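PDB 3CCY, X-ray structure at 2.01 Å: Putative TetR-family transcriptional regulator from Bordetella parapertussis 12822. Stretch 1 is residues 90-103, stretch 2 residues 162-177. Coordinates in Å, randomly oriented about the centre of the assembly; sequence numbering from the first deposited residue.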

ATOM      1  N   ARG A  90       6.378 -23.496  -6.307  1.00 38.12           N
ATOM      2  CA  ARG A  90       5.083 -22.892  -6.661  1.00 36.50           C
ATOM      3  C   ARG A  90       4.953 -21.535  -6.029  1.00 34.92           C
ATOM      4  O   ARG A  90       4.484 -20.604  -6.681  1.00 35.03           O
ATOM      5  CB  ARG A  90       3.893 -23.780  -6.261  1.00 36.79           C
ATOM      6  CG  ARG A  90       3.650 -24.996  -7.228  1.00 39.37           C
ATOM      7  CD  ARG A  90       2.222 -25.613  -7.106  1.00 38.57           C
ATOM      8  NE  ARG A  90       1.912 -25.925  -5.722  1.00 41.68           N
ATOM      9  CZ  ARG A  90       2.136 -27.096  -5.125  1.00 38.16           C
ATOM     10  NH1 ARG A  90       2.642 -28.115  -5.790  1.00 36.34           N
ATOM     11  NH2 ARG A  90       1.835 -27.229  -3.845  1.00 38.30           N
ATOM     12  N   PHE A  91       5.354 -21.409  -4.756  1.00 33.97           N
ATOM     13  CA  PHE A  91       5.245 -20.149  -4.042  1.00 33.20           C
ATOM     14  C   PHE A  91       6.119 -19.083  -4.710  1.00 33.19           C
ATOM     15  O   PHE A  91       5.637 -17.982  -4.996  1.00 32.33           O
ATOM     16  CB  PHE A  91       5.583 -20.259  -2.539  1.00 34.02           C
ATOM     17  CG  PHE A  91       5.485 -18.935  -1.794  1.00 35.66           C
ATOM     18  CD1 PHE A  91       4.257 -18.288  -1.625  1.00 38.19           C
ATOM     19  CD2 PHE A  91       6.621 -18.328  -1.262  1.00 33.38           C
ATOM     20  CE1 PHE A  91       4.184 -17.051  -0.952  1.00 37.19           C
ATOM     21  CE2 PHE A  91       6.570 -17.107  -0.606  1.00 36.59           C
ATOM     22  CZ  PHE A  91       5.338 -16.448  -0.446  1.00 36.40           C
ATOM     23  N   LEU A  92       7.388 -19.414  -4.957  1.00 33.04           N
ATOM     24  CA  LEU A  92       8.324 -18.468  -5.603  1.00 33.09           C
ATOM     25  C   LEU A  92       7.809 -18.090  -7.020  1.00 33.70           C
ATOM     26  O   LEU A  92       7.890 -16.936  -7.406  1.00 32.70           O
ATOM     27  CB  LEU A  92       9.749 -19.078  -5.701  1.00 33.44           C
ATOM     28  CG  LEU A  92      10.752 -18.255  -6.522  1.00 33.00           C
ATOM     29  CD1 LEU A  92      10.926 -16.859  -5.940  1.00 28.62           C
ATOM     30  CD2 LEU A  92      12.123 -18.969  -6.722  1.00 33.60           C
ATOM     31  N   GLN A  93       7.265 -19.064  -7.757  1.00 32.79           N
ATOM     32  CA  GLN A  93       6.694 -18.780  -9.074  1.00 34.28           C
ATOM     33  C   GLN A  93       5.482 -17.832  -9.020  1.00 33.77           C
ATOM     34  O   GLN A  93       5.303 -16.966  -9.886  1.00 33.37           O
ATOM     35  CB  GLN A  93       6.391 -20.075  -9.848  1.00 33.05           C
ATOM     36  CG  GLN A  93       7.635 -20.761 -10.418  1.00 34.78           C
ATOM     37  CD  GLN A  93       7.340 -22.116 -11.072  1.00 37.41           C
ATOM     38  OE1 GLN A  93       8.168 -22.639 -11.840  1.00 42.50           O
ATOM     39  NE2 GLN A  93       6.171 -22.683 -10.790  1.00 40.39           N
ATOM     40  N   ILE A  94       4.640 -17.984  -8.003  1.00 33.58           N
ATOM     41  CA  ILE A  94       3.547 -17.056  -7.804  1.00 33.48           C
ATOM     42  C   ILE A  94       4.061 -15.637  -7.549  1.00 33.23           C
ATOM     43  O   ILE A  94       3.554 -14.678  -8.119  1.00 32.82           O
ATOM     44  CB  ILE A  94       2.629 -17.480  -6.595  1.00 34.85           C
ATOM     45  CG1 ILE A  94       1.832 -18.725  -6.946  1.00 33.99           C
ATOM     46  CG2 ILE A  94       1.754 -16.268  -6.112  1.00 33.86           C
ATOM     47  CD1 ILE A  94       1.176 -19.377  -5.695  1.00 37.49           C
ATOM     48  N   VAL A  95       5.068 -15.481  -6.699  1.00 32.09           N
ATOM     49  CA  VAL A  95       5.549 -14.123  -6.427  1.00 32.95           C
ATOM     50  C   VAL A  95       6.183 -13.495  -7.716  1.00 31.62           C
ATOM     51  O   VAL A  95       6.001 -12.326  -7.995  1.00 29.67           O
ATOM     52  CB  VAL A  95       6.575 -14.109  -5.261  1.00 31.13           C
ATOM     53  CG1 VAL A  95       7.098 -12.653  -4.983  1.00 33.51           C
ATOM     54  CG2 VAL A  95       5.928 -14.728  -4.002  1.00 36.30           C
ATOM     55  N   LYS A  96       6.929 -14.299  -8.461  1.00 30.32           N
ATOM     56  CA  LYS A  96       7.576 -13.851  -9.711  1.00 30.66           C
ATOM     57  C   LYS A  96       6.488 -13.440 -10.698  1.00 30.89           C
ATOM     58  O   LYS A  96       6.640 -12.451 -11.403  1.00 30.62           O
ATOM     59  CB  LYS A  96       8.373 -14.986 -10.321  1.00 30.04           C
ATOM     60  CG  LYS A  96       9.725 -15.222  -9.699  1.00 29.62           C
ATOM     61  CD  LYS A  96      10.542 -16.278 -10.497  1.00 31.28           C
ATOM     62  CE  LYS A  96      11.921 -16.355  -9.789  1.00 33.89           C
ATOM     63  NZ  LYS A  96      12.854 -17.194 -10.490  1.00 36.92           N
ATOM     64  N   LEU A  97       5.382 -14.184 -10.725  1.00 31.52           N
ATOM     65  CA  LEU A  97       4.242 -13.813 -11.598  1.00 32.56           C
ATOM     66  C   LEU A  97       3.675 -12.427 -11.250  1.00 33.15           C
ATOM     67  O   LEU A  97       3.451 -11.595 -12.148  1.00 30.92           O
ATOM     68  CB  LEU A  97       3.130 -14.868 -11.540  1.00 32.04           C
ATOM     69  CG  LEU A  97       1.768 -14.516 -12.120  1.00 32.75           C
ATOM     70  CD1 LEU A  97       1.917 -14.453 -13.640  1.00 29.96           C
ATOM     71  CD2 LEU A  97       0.702 -15.556 -11.708  1.00 32.40           C
ATOM     72  N   PHE A  98       3.433 -12.191  -9.958  1.00 34.32           N
ATOM     73  CA  PHE A  98       2.837 -10.907  -9.552  1.00 36.34           C
ATOM     74  C   PHE A  98       3.735  -9.745  -9.932  1.00 35.97           C
ATOM     75  O   PHE A  98       3.262  -8.711 -10.440  1.00 36.46           O
ATOM     76  CB  PHE A  98       2.422 -10.889  -8.055  1.00 37.85           C
ATOM     77  CG  PHE A  98       1.317 -11.878  -7.709  1.00 41.01           C
ATOM     78  CD1 PHE A  98       0.673 -12.603  -8.696  1.00 46.46           C
ATOM     79  CD2 PHE A  98       0.900 -12.059  -6.411  1.00 46.89           C
ATOM     80  CE1 PHE A  98      -0.341 -13.501  -8.378  1.00 48.36           C
ATOM     81  CE2 PHE A  98      -0.131 -12.964  -6.090  1.00 45.06           C
ATOM     82  CZ  PHE A  98      -0.745 -13.668  -7.065  1.00 44.45           C
ATOM     83  N   LEU A  99       5.039  -9.912  -9.742  1.00 36.16           N
ATOM     84  CA  LEU A  99       5.975  -8.850 -10.073  1.00 36.28           C
ATOM     85  C   LEU A  99       6.199  -8.705 -11.561  1.00 36.31           C
ATOM     86  O   LEU A  99       6.480  -7.613 -12.043  1.00 36.47           O
ATOM     87  CB  LEU A  99       7.296  -9.000  -9.290  1.00 37.47           C
ATOM     88  CG  LEU A  99       7.124  -8.773  -7.782  1.00 37.99           C
ATOM     89  CD1 LEU A  99       8.458  -8.903  -7.100  1.00 38.92           C
ATOM     90  CD2 LEU A  99       6.507  -7.393  -7.445  1.00 41.33           C
ATOM     91  N   GLU A 100       6.045  -9.799 -12.306  1.00 35.08           N
ATOM     92  CA  GLU A 100       6.082  -9.734 -13.750  1.00 35.45           C
ATOM     93  C   GLU A 100       4.915  -8.864 -14.286  1.00 35.85           C
ATOM     94  O   GLU A 100       5.101  -8.010 -15.176  1.00 35.74           O
ATOM     95  CB  GLU A 100       6.057 -11.154 -14.334  1.00 35.85           C
ATOM     96  CG  GLU A 100       5.967 -11.221 -15.850  1.00 38.08           C
ATOM     97  CD  GLU A 100       5.164 -12.418 -16.344  1.00 42.69           C
ATOM     98  OE1 GLU A 100       5.373 -13.574 -15.875  1.00 45.40           O
ATOM     99  OE2 GLU A 100       4.320 -12.209 -17.231  1.00 44.09           O
ATOM    100  N   ILE A 101       3.724  -9.107 -13.745  1.00 36.00           N
ATOM    101  CA  ILE A 101       2.524  -8.362 -14.100  1.00 37.86           C
ATOM    102  C   ILE A 101       2.648  -6.848 -13.779  1.00 39.26           C
ATOM    103  O   ILE A 101       2.206  -5.995 -14.563  1.00 39.48           O
ATOM    104  CB  ILE A 101       1.277  -9.091 -13.561  1.00 37.21           C
ATOM    105  CG1 ILE A 101       1.154 -10.434 -14.316  1.00 37.25           C
ATOM    106  CG2 ILE A 101       0.015  -8.237 -13.710  1.00 37.50           C
ATOM    107  CD1 ILE A 101       0.019 -11.335 -13.866  1.00 40.70           C
ATOM    108  N   TYR A 102       3.345  -6.515 -12.691  1.00 40.53           N
ATOM    109  CA  TYR A 102       3.808  -5.125 -12.441  1.00 41.36           C
ATOM    110  C   TYR A 102       4.772  -4.540 -13.513  1.00 42.54           C
ATOM    111  O   TYR A 102       4.570  -3.430 -14.045  1.00 42.84           O
ATOM    112  CB  TYR A 102       4.456  -5.072 -11.064  1.00 42.16           C
ATOM    113  CG  TYR A 102       4.934  -3.695 -10.677  1.00 41.65           C
ATOM    114  CD1 TYR A 102       4.036  -2.737 -10.162  1.00 41.07           C
ATOM    115  CD2 TYR A 102       6.285  -3.353 -10.805  1.00 40.98           C
ATOM    116  CE1 TYR A 102       4.466  -1.470  -9.800  1.00 40.53           C
ATOM    117  CE2 TYR A 102       6.725  -2.090 -10.435  1.00 41.67           C
ATOM    118  CZ  TYR A 102       5.811  -1.151  -9.939  1.00 41.47           C
ATOM    119  OH  TYR A 102       6.252   0.085  -9.597  1.00 38.76           O
ATOM    120  N   ALA A 103       5.822  -5.286 -13.834  1.00 43.03           N
ATOM    121  CA  ALA A 103       6.742  -4.927 -14.895  1.00 43.78           C
ATOM    122  C   ALA A 103       6.039  -4.692 -16.248  1.00 44.21           C
ATOM    123  O   ALA A 103       6.446  -3.824 -17.036  1.00 44.74           O
ATOM    124  CB  ALA A 103       7.819  -6.025 -15.043  1.00 44.05           C
ATOM    125  N   LEU A 162       0.429  -9.768   5.516  1.00 31.07           N
ATOM    126  CA  LEU A 162       1.728  -9.114   5.709  1.00 30.16           C
ATOM    127  C   LEU A 162       2.602  -9.342   4.484  1.00 31.07           C
ATOM    128  O   LEU A 162       3.232  -8.416   3.981  1.00 28.90           O
ATOM    129  CB  LEU A 162       2.422  -9.619   6.958  1.00 30.99           C
ATOM    130  CG  LEU A 162       1.778  -9.110   8.263  1.00 30.28           C
ATOM    131  CD1 LEU A 162       2.271  -9.895   9.485  1.00 32.55           C
ATOM    132  CD2 LEU A 162       1.959  -7.535   8.471  1.00 28.14           C
ATOM    133  N   PHE A 163       2.569 -10.575   3.984  1.00 30.78           N
ATOM    134  CA  PHE A 163       3.177 -10.862   2.720  1.00 32.95           C
ATOM    135  C   PHE A 163       2.663  -9.970   1.568  1.00 32.33           C
ATOM    136  O   PHE A 163       3.484  -9.410   0.849  1.00 32.27           O
ATOM    137  CB  PHE A 163       3.032 -12.324   2.338  1.00 33.39           C
ATOM    138  CG  PHE A 163       3.444 -12.556   0.925  1.00 38.04           C
ATOM    139  CD1 PHE A 163       4.801 -12.612   0.601  1.00 42.40           C
ATOM    140  CD2 PHE A 163       2.500 -12.566  -0.094  1.00 38.90           C
ATOM    141  CE1 PHE A 163       5.208 -12.741  -0.724  1.00 42.61           C
ATOM    142  CE2 PHE A 163       2.917 -12.676  -1.418  1.00 44.01           C
ATOM    143  CZ  PHE A 163       4.263 -12.766  -1.707  1.00 39.49           C
ATOM    144  N   PHE A 164       1.341  -9.937   1.339  1.00 31.56           N
ATOM    145  CA  PHE A 164       0.766  -9.038   0.307  1.00 33.02           C
ATOM    146  C   PHE A 164       1.224  -7.584   0.362  1.00 32.29           C
ATOM    147  O   PHE A 164       1.478  -6.960  -0.659  1.00 33.13           O
ATOM    148  CB  PHE A 164      -0.758  -9.122   0.243  1.00 33.39           C
ATOM    149  CG  PHE A 164      -1.230 -10.220  -0.679  1.00 36.99           C
ATOM    150  CD1 PHE A 164      -0.990 -10.139  -2.051  1.00 37.31           C
ATOM    151  CD2 PHE A 164      -1.837 -11.365  -0.171  1.00 36.76           C
ATOM    152  CE1 PHE A 164      -1.395 -11.170  -2.928  1.00 39.97           C
ATOM    153  CE2 PHE A 164      -2.232 -12.406  -1.043  1.00 36.67           C
ATOM    154  CZ  PHE A 164      -2.014 -12.299  -2.406  1.00 35.46           C
ATOM    155  N   GLY A 165       1.284  -7.046   1.558  1.00 32.00           N
ATOM    156  CA  GLY A 165       1.871  -5.720   1.804  1.00 30.61           C
ATOM    157  C   GLY A 165       3.246  -5.534   1.198  1.00 31.73           C
ATOM    158  O   GLY A 165       3.482  -4.505   0.560  1.00 28.83           O
HETATM  159  N   MSE A 166       4.167  -6.479   1.425  1.00 31.84           N
HETATM  160  CA  MSE A 166       5.504  -6.380   0.805  1.00 36.57           C
HETATM  161  C   MSE A 166       5.450  -6.191  -0.678  1.00 33.49           C
HETATM  162  O   MSE A 166       6.177  -5.353  -1.219  1.00 32.81           O
HETATM  163  CB  MSE A 166       6.331  -7.656   0.981  1.00 35.61           C
HETATM  164  CG  MSE A 166       6.650  -8.000   2.365  1.00 40.85           C
HETATM  165 SE   MSE A 166       7.928  -9.539   2.279  0.80 49.42          SE
HETATM  166  CE  MSE A 166       7.109 -10.619   3.461  1.00 44.34           C
ATOM    167  N   ILE A 167       4.671  -7.050  -1.352  1.00 33.29           N
ATOM    168  CA  ILE A 167       4.594  -6.970  -2.818  1.00 33.04           C
ATOM    169  C   ILE A 167       3.642  -5.914  -3.365  1.00 33.06           C
ATOM    170  O   ILE A 167       3.928  -5.348  -4.394  1.00 34.22           O
ATOM    171  CB  ILE A 167       4.287  -8.354  -3.511  1.00 33.99           C
ATOM    172  CG1 ILE A 167       2.994  -9.012  -3.022  1.00 28.14           C
ATOM    173  CG2 ILE A 167       5.467  -9.306  -3.395  1.00 34.43           C
ATOM    174  CD1 ILE A 167       2.563 -10.082  -4.067  1.00 35.44           C
ATOM    175  N   ASN A 168       2.506  -5.665  -2.712  1.00 32.26           N
ATOM    176  CA  ASN A 168       1.533  -4.660  -3.195  1.00 32.38           C
ATOM    177  C   ASN A 168       2.029  -3.231  -3.000  1.00 33.64           C
ATOM    178  O   ASN A 168       1.629  -2.331  -3.763  1.00 36.34           O
ATOM    179  CB  ASN A 168       0.142  -4.812  -2.540  1.00 32.33           C
ATOM    180  CG  ASN A 168      -0.596  -6.055  -3.012  1.00 34.88           C
ATOM    181  OD1 ASN A 168      -0.115  -6.759  -3.882  1.00 39.14           O
ATOM    182  ND2 ASN A 168      -1.765  -6.335  -2.435  1.00 36.06           N
ATOM    183  N   TRP A 169       2.875  -2.989  -1.991  1.00 31.00           N
ATOM    184  CA  TRP A 169       3.433  -1.645  -1.750  1.00 30.57           C
ATOM    185  C   TRP A 169       4.473  -1.210  -2.776  1.00 29.41           C
ATOM    186  O   TRP A 169       4.828  -0.032  -2.826  1.00 28.34           O
ATOM    187  CB  TRP A 169       4.065  -1.553  -0.335  1.00 30.73           C
ATOM    188  CG  TRP A 169       4.341  -0.171   0.175  1.00 31.21           C
ATOM    189  CD1 TRP A 169       5.567   0.374   0.507  1.00 33.28           C
ATOM    190  CD2 TRP A 169       3.385   0.842   0.380  1.00 32.12           C
ATOM    191  NE1 TRP A 169       5.401   1.664   0.928  1.00 36.70           N
ATOM    192  CE2 TRP A 169       4.067   1.973   0.862  1.00 32.72           C
ATOM    193  CE3 TRP A 169       1.996   0.901   0.214  1.00 33.00           C
ATOM    194  CZ2 TRP A 169       3.412   3.161   1.181  1.00 35.88           C
ATOM    195  CZ3 TRP A 169       1.346   2.086   0.552  1.00 34.12           C
ATOM    196  CH2 TRP A 169       2.053   3.193   1.009  1.00 33.60           C
ATOM    197  N   THR A 170       4.940  -2.148  -3.593  1.00 29.15           N
ATOM    198  CA  THR A 170       6.000  -1.888  -4.584  1.00 29.50           C
ATOM    199  C   THR A 170       5.688  -0.755  -5.554  1.00 29.63           C
ATOM    200  O   THR A 170       6.571  -0.030  -5.976  1.00 29.70           O
ATOM    201  CB  THR A 170       6.409  -3.167  -5.374  1.00 29.46           C
ATOM    202  OG1 THR A 170       5.254  -3.808  -5.927  1.00 29.30           O
ATOM    203  CG2 THR A 170       7.151  -4.168  -4.401  1.00 28.73           C
ATOM    204  N   TYR A 171       4.426  -0.592  -5.888  1.00 29.57           N
ATOM    205  CA  TYR A 171       4.051   0.476  -6.814  1.00 30.99           C
ATOM    206  C   TYR A 171       4.499   1.846  -6.305  1.00 30.83           C
ATOM    207  O   TYR A 171       4.720   2.766  -7.098  1.00 31.57           O
ATOM    208  CB  TYR A 171       2.552   0.432  -7.143  1.00 31.55           C
ATOM    209  CG  TYR A 171       1.634   1.075  -6.130  1.00 33.93           C
ATOM    210  CD1 TYR A 171       1.231   2.408  -6.268  1.00 35.80           C
ATOM    211  CD2 TYR A 171       1.132   0.353  -5.063  1.00 34.15           C
ATOM    212  CE1 TYR A 171       0.395   2.999  -5.340  1.00 35.26           C
ATOM    213  CE2 TYR A 171       0.292   0.956  -4.116  1.00 33.18           C
ATOM    214  CZ  TYR A 171      -0.070   2.246  -4.275  1.00 34.15           C
ATOM    215  OH  TYR A 171      -0.896   2.800  -3.335  1.00 35.21           O
ATOM    216  N   THR A 172       4.650   1.990  -4.992  1.00 30.02           N
ATOM    217  CA  THR A 172       5.002   3.311  -4.444  1.00 29.93           C
ATOM    218  C   THR A 172       6.496   3.639  -4.570  1.00 30.72           C
ATOM    219  O   THR A 172       6.883   4.797  -4.389  1.00 31.32           O
ATOM    220  CB  THR A 172       4.620   3.476  -2.940  1.00 29.91           C
ATOM    221  OG1 THR A 172       5.411   2.576  -2.119  1.00 29.26           O
ATOM    222  CG2 THR A 172       3.135   3.185  -2.732  1.00 29.51           C
ATOM    223  N   TRP A 173       7.336   2.637  -4.811  1.00 30.48           N
ATOM    224  CA  TRP A 173       8.798   2.863  -4.699  1.00 30.46           C
ATOM    225  C   TRP A 173       9.628   2.157  -5.774  1.00 31.36           C
ATOM    226  O   TRP A 173      10.727   2.622  -6.145  1.00 31.73           O
ATOM    227  CB  TRP A 173       9.299   2.423  -3.311  1.00 29.87           C
ATOM    228  CG  TRP A 173       9.186   0.909  -2.990  1.00 26.82           C
ATOM    229  CD1 TRP A 173       8.148   0.259  -2.334  1.00 27.07           C
ATOM    230  CD2 TRP A 173      10.169  -0.094  -3.267  1.00 28.29           C
ATOM    231  NE1 TRP A 173       8.432  -1.095  -2.218  1.00 28.89           N
ATOM    232  CE2 TRP A 173       9.672  -1.330  -2.763  1.00 27.41           C
ATOM    233  CE3 TRP A 173      11.440  -0.072  -3.897  1.00 29.84           C
ATOM    234  CZ2 TRP A 173      10.379  -2.517  -2.888  1.00 28.47           C
ATOM    235  CZ3 TRP A 173      12.140  -1.265  -4.015  1.00 28.56           C
ATOM    236  CH2 TRP A 173      11.604  -2.467  -3.498  1.00 29.42           C
ATOM    237  N   TYR A 174       9.124   1.024  -6.246  1.00 31.10           N
ATOM    238  CA  TYR A 174       9.930   0.126  -7.102  1.00 30.65           C
ATOM    239  C   TYR A 174       9.819   0.440  -8.580  1.00 30.91           C
ATOM    240  O   TYR A 174       8.719   0.611  -9.109  1.00 31.75           O
ATOM    241  CB  TYR A 174       9.557  -1.333  -6.849  1.00 30.78           C
ATOM    242  CG  TYR A 174      10.222  -2.292  -7.797  1.00 29.66           C
ATOM    243  CD1 TYR A 174      11.591  -2.516  -7.730  1.00 31.06           C
ATOM    244  CD2 TYR A 174       9.467  -2.965  -8.786  1.00 29.54           C
ATOM    245  CE1 TYR A 174      12.237  -3.402  -8.613  1.00 27.14           C
ATOM    246  CE2 TYR A 174      10.086  -3.824  -9.695  1.00 29.54           C
ATOM    247  CZ  TYR A 174      11.472  -4.044  -9.589  1.00 30.16           C
ATOM    248  OH  TYR A 174      12.087  -4.889 -10.470  1.00 30.37           O
ATOM    249  N   LYS A 175      10.969   0.534  -9.250  1.00 30.21           N
ATOM    250  CA  LYS A 175      10.998   0.746 -10.705  1.00 31.17           C
ATOM    251  C   LYS A 175      11.523  -0.521 -11.400  1.00 30.05           C
ATOM    252  O   LYS A 175      12.667  -0.933 -11.185  1.00 29.22           O
ATOM    253  CB  LYS A 175      11.824   1.982 -11.050  1.00 32.94           C
ATOM    254  CG  LYS A 175      11.174   3.377 -10.731  1.00 36.55           C
ATOM    255  CD  LYS A 175      10.273   3.461  -9.469  1.00 40.57           C
ATOM    256  CE  LYS A 175      10.133   4.928  -8.926  1.00 42.28           C
ATOM    257  NZ  LYS A 175       9.040   5.136  -7.882  1.00 41.45           N
ATOM    258  N   ALA A 176      10.660  -1.152 -12.199  1.00 29.26           N
ATOM    259  CA  ALA A 176      10.956  -2.426 -12.808  1.00 29.52           C
ATOM    260  C   ALA A 176      12.100  -2.419 -13.859  1.00 30.42           C
ATOM    261  O   ALA A 176      12.590  -3.511 -14.255  1.00 30.82           O
ATOM    262  CB  ALA A 176       9.685  -3.033 -13.416  1.00 30.14           C
ATOM    263  N   ASP A 177      12.490  -1.230 -14.326  1.00 29.91           N
ATOM    264  CA  ASP A 177      13.593  -1.105 -15.301  1.00 31.31           C
ATOM    265  C   ASP A 177      14.912  -0.701 -14.639  1.00 30.91           C
ATOM    266  O   ASP A 177      15.869  -0.299 -15.316  1.00 30.41           O
ATOM    267  CB  ASP A 177      13.220  -0.124 -16.435  1.00 31.46           C
ATOM    268  CG  ASP A 177      13.045   1.304 -15.959  1.00 34.71           C
ATOM    269  OD1 ASP A 177      13.130   1.596 -14.737  1.00 37.28           O
ATOM    270  OD2 ASP A 177      12.829   2.174 -16.827  1.00 41.01           O
TER

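Helices that pack within one chain often combine a greasy seam with a single, well-placed polar anchor, and this putative TetR-family regulator offers a compact example. Residues 90-103 lie within one helix; residues 162-168 are helical, part of a helix that begins earlier, running in broadly the same direction at 34°, with axes 11.2 Å apart at closest approach. That spacing leaves room for large side chains between the backbones, and the two stretches together bury 581 Å².

Tyr-102 covers the most surface. With chi1 in the t rotamer, its ring reaches the later part of the second stretch, where the hydroxyl donates a hydrogen bond to a backbone carbonyl, Tyr-102 OH to Tyr-174 O at 2.6 Å. The same ring is packed by carbon: Tyr-102 CE1 lies 3.8 Å from Tyr-171 CB, and Tyr-102 CE2 lies 3.3 Å from Tyr-174 CD2. The Tyr-102 and Tyr-174 rings meet rim to rim, neither over the face of the other. Thus one side chain packs through its ring carbons and bonds to the main chain through its hydroxyl.

Ile-167 occupies the middle of the seam. Its CD1 meets the edge of the Phe-98 ring, 3.5 Å from Phe-98 CD2, while its CG2 sits 4.0 Å from Val-95 CG1. Its carbonyl is also used locally: Thr-170 OG1 donates to Ile-167 O at 2.5 Å, satisfying the threonine hydroxyl beside the apolar Leu-99.

Phe-163 extends the seam toward the N-terminal end of the first stretch. Phe-91 CZ lies over one face of its ring, 3.7 Å from Phe-163 CE1, although the ring planes are inclined at 57°; Val-95 CG2 approaches Phe-163 CZ to 3.4 Å. These buried carbons meet by van der Waals contact, leaving no polar side-chain group unpaired. At the other end, the CA atoms of Ala-103 and Ala-176 are 5.3 Å apart.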